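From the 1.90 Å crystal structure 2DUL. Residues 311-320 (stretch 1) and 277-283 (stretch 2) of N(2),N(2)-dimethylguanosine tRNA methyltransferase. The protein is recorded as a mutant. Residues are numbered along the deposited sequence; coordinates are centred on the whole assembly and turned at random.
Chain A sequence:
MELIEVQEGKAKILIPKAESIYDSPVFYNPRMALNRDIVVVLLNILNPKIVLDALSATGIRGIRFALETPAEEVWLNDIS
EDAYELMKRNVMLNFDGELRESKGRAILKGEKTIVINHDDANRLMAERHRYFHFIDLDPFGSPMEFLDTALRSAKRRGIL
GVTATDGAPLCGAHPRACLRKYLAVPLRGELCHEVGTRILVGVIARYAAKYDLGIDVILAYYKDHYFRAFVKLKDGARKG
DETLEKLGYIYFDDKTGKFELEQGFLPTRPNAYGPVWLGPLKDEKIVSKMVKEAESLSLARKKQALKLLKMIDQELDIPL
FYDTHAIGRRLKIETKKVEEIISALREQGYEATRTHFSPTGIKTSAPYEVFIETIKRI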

# COMPACT_ATOMS: atom_id res chain seq x y z
N MET A 311 -2.57 -11.32 10.31
CA MET A 311 -3.87 -11.43 9.66
C MET A 311 -3.66 -11.60 8.16
O MET A 311 -4.24 -12.49 7.54
CB MET A 311 -4.71 -10.18 9.94
CG MET A 311 -5.98 -10.09 9.11
SD MET A 311 -7.11 -11.48 9.33
CE MET A 311 -8.19 -10.82 10.61
N ILE A 312 -2.82 -10.74 7.58
CA ILE A 312 -2.55 -10.79 6.15
C ILE A 312 -1.78 -12.05 5.77
O ILE A 312 -2.01 -12.64 4.71
CB ILE A 312 -1.75 -9.54 5.70
CG1 ILE A 312 -2.61 -8.29 5.91
CG2 ILE A 312 -1.35 -9.66 4.23
CD1 ILE A 312 -1.89 -6.99 5.62
N ASP A 313 -0.87 -12.48 6.64
CA ASP A 313 -0.08 -13.67 6.38
C ASP A 313 -0.96 -14.92 6.29
O ASP A 313 -0.73 -15.78 5.45
CB ASP A 313 0.98 -13.83 7.48
CG ASP A 313 1.82 -15.08 7.31
OD1 ASP A 313 2.34 -15.30 6.19
OD2 ASP A 313 1.98 -15.84 8.29
N GLN A 314 -1.97 -15.01 7.14
CA GLN A 314 -2.85 -16.18 7.12
C GLN A 314 -4.05 -16.00 6.20
O GLN A 314 -4.79 -16.95 5.92
CB GLN A 314 -3.32 -16.50 8.54
CG GLN A 314 -4.30 -15.50 9.11
CD GLN A 314 -5.67 -16.11 9.34
OE1 GLN A 314 -6.27 -16.70 8.44
NE2 GLN A 314 -6.18 -15.96 10.56
N GLU A 315 -4.23 -14.78 5.71
CA GLU A 315 -5.35 -14.48 4.83
C GLU A 315 -5.20 -15.15 3.46
O GLU A 315 -4.13 -15.10 2.85
CB GLU A 315 -5.47 -12.97 4.65
CG GLU A 315 -6.74 -12.51 3.96
CD GLU A 315 -6.90 -11.00 4.02
OE1 GLU A 315 -6.60 -10.41 5.08
OE2 GLU A 315 -7.35 -10.40 3.01
N LEU A 316 -6.27 -15.78 3.00
CA LEU A 316 -6.27 -16.43 1.70
C LEU A 316 -6.14 -15.32 0.65
O LEU A 316 -6.86 -14.33 0.71
CB LEU A 316 -7.58 -17.20 1.50
CG LEU A 316 -7.80 -17.92 0.17
CD1 LEU A 316 -6.74 -19.01 0.01
CD2 LEU A 316 -9.22 -18.52 0.14
N ASP A 317 -5.23 -15.48 -0.30
CA ASP A 317 -5.05 -14.47 -1.34
C ASP A 317 -5.86 -14.90 -2.55
O ASP A 317 -5.42 -15.71 -3.37
CB ASP A 317 -3.58 -14.32 -1.71
CG ASP A 317 -3.30 -13.04 -2.51
OD1 ASP A 317 -4.25 -12.30 -2.82
OD2 ASP A 317 -2.12 -12.79 -2.83
N ILE A 318 -7.07 -14.35 -2.65
CA ILE A 318 -7.98 -14.66 -3.74
C ILE A 318 -8.81 -13.40 -3.97
O ILE A 318 -9.01 -12.61 -3.04
CB ILE A 318 -8.87 -15.85 -3.35
CG1 ILE A 318 -9.78 -16.25 -4.51
CG2 ILE A 318 -9.69 -15.49 -2.11
CD1 ILE A 318 -10.49 -17.58 -4.29
N PRO A 319 -9.29 -13.18 -5.20
CA PRO A 319 -10.09 -11.97 -5.45
C PRO A 319 -11.41 -11.89 -4.69
O PRO A 319 -12.27 -12.77 -4.79
CB PRO A 319 -10.29 -11.99 -6.96
CG PRO A 319 -9.06 -12.70 -7.46
CD PRO A 319 -8.92 -13.83 -6.47
N LEU A 320 -11.56 -10.81 -3.93
CA LEU A 320 -12.77 -10.52 -3.16
C LEU A 320 -13.13 -11.50 -2.04
O LEU A 320 -12.35 -12.37 -1.65
CB LEU A 320 -13.94 -10.35 -4.14
CG LEU A 320 -13.62 -9.37 -5.29
CD1 LEU A 320 -14.84 -9.18 -6.18
CD2 LEU A 320 -13.16 -8.03 -4.71
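Stretch 2, residues 277-283: WLGPLKD

Stretch 2 is held on stretch 1 chiefly by one lysine and one aspartate, each reaching from its own stretch to the backbone of the other. Lys 282 is extended, with chi1 p and chi2 to chi4 all t, so its ammonium group arrives at the end of the helix that closes at Gln 314. Carbonyls there lack the amide partners that a continuing helix would supply, and a cationic donor suits them. Lys 282 NZ donates to Ile 312 O at 2.7 Å and to Glu 315 O at 3.1 Å, while Asp 313 O lies 2.9 Å from Lys 282 NZ. A water accepts from Lys 282 NZ at 3.1 Å and donates to Asp 313 OD1 at 2.5 Å.

Asp 317 answers from stretch 1. Its carboxylate accepts from Leu 281 N through both oxygens, OD1 at 3.1 Å and OD2 at 3.0 Å, and a weak hydrogen bond joins Lys 282 N to Asp 317 OD2 at 3.2 Å. An acidic side chain is well suited to receive two successive amides. A second water donates to Asp 317 OD1 at 2.9 Å and to Gly 279 O at 3.0 Å, extending the link along the loop.

Neither segment forms a sheet with the other: from Glu 315 onward stretch 1 is loop, and residues 278 to 283 are irregular. They run in opposite directions, since the CA of Asp 317 lies 6.3 Å from the CA of Pro 280, and the CA of Pro 319 is likewise 6.3 Å from the CA of Leu 278.

Apolar packing fills in around this framework. Ile 312 CG2 lies 4.2 Å from Lys 282 CD, so the lysine's methylenes meet a hydrophobic branch below its charged tip. Farther along, Pro 319 points toward stretch 2, and its compact ring brings CG to 3.7 Å from Leu 278 O.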

# COMPACT_ATOMS: atom_id res chain seq x y z
N TRP A 277 -6.91 -4.75 -10.40
CA TRP A 277 -5.87 -5.77 -10.46
C TRP A 277 -6.56 -7.04 -9.95
O TRP A 277 -7.19 -7.01 -8.89
CB TRP A 277 -4.72 -5.38 -9.52
CG TRP A 277 -3.66 -6.40 -9.34
CD1 TRP A 277 -3.46 -7.21 -8.26
CD2 TRP A 277 -2.60 -6.69 -10.26
NE1 TRP A 277 -2.33 -7.97 -8.43
CE2 TRP A 277 -1.78 -7.68 -9.65
CE3 TRP A 277 -2.25 -6.21 -11.53
CZ2 TRP A 277 -0.64 -8.19 -10.28
CZ3 TRP A 277 -1.11 -6.73 -12.15
CH2 TRP A 277 -0.32 -7.71 -11.52
N LEU A 278 -6.48 -8.13 -10.72
CA LEU A 278 -7.09 -9.39 -10.30
C LEU A 278 -6.01 -10.40 -9.91
O LEU A 278 -6.29 -11.58 -9.69
CB LEU A 278 -7.96 -9.98 -11.42
CG LEU A 278 -9.24 -9.23 -11.78
CD1 LEU A 278 -10.00 -9.98 -12.87
CD2 LEU A 278 -10.12 -9.10 -10.54
N GLY A 279 -4.77 -9.93 -9.84
CA GLY A 279 -3.68 -10.80 -9.46
C GLY A 279 -3.52 -10.86 -7.95
O GLY A 279 -4.41 -10.42 -7.22
N PRO A 280 -2.40 -11.40 -7.45
CA PRO A 280 -2.13 -11.52 -6.02
C PRO A 280 -2.02 -10.15 -5.34
O PRO A 280 -1.57 -9.18 -5.96
CB PRO A 280 -0.79 -12.25 -5.97
CG PRO A 280 -0.74 -13.01 -7.28
CD PRO A 280 -1.31 -12.01 -8.25
N LEU A 281 -2.43 -10.06 -4.08
CA LEU A 281 -2.31 -8.81 -3.35
C LEU A 281 -1.15 -8.95 -2.37
O LEU A 281 -0.88 -8.06 -1.57
CB LEU A 281 -3.60 -8.45 -2.61
CG LEU A 281 -4.70 -7.86 -3.49
CD1 LEU A 281 -5.89 -7.43 -2.63
CD2 LEU A 281 -4.16 -6.65 -4.27
N LYS A 282 -0.46 -10.09 -2.43
CA LYS A 282 0.69 -10.31 -1.57
C LYS A 282 1.62 -11.38 -2.13
O LYS A 282 1.21 -12.24 -2.91
CB LYS A 282 0.25 -10.74 -0.16
CG LYS A 282 -0.28 -12.17 -0.07
CD LYS A 282 -0.39 -12.62 1.39
CE LYS A 282 -0.96 -14.04 1.51
NZ LYS A 282 -1.06 -14.47 2.94
N ASP A 283 2.88 -11.30 -1.73
CA ASP A 283 3.88 -12.29 -2.11
C ASP A 283 3.97 -13.13 -0.84
O ASP A 283 4.56 -12.70 0.15
CB ASP A 283 5.22 -11.62 -2.40
CG ASP A 283 6.30 -12.63 -2.74
OD1 ASP A 283 6.55 -13.52 -1.90
OD2 ASP A 283 6.91 -12.53 -3.83
O HOH W 1 -5.78 -12.28 -5.28
O HOH W 2 1.88 -14.96 3.75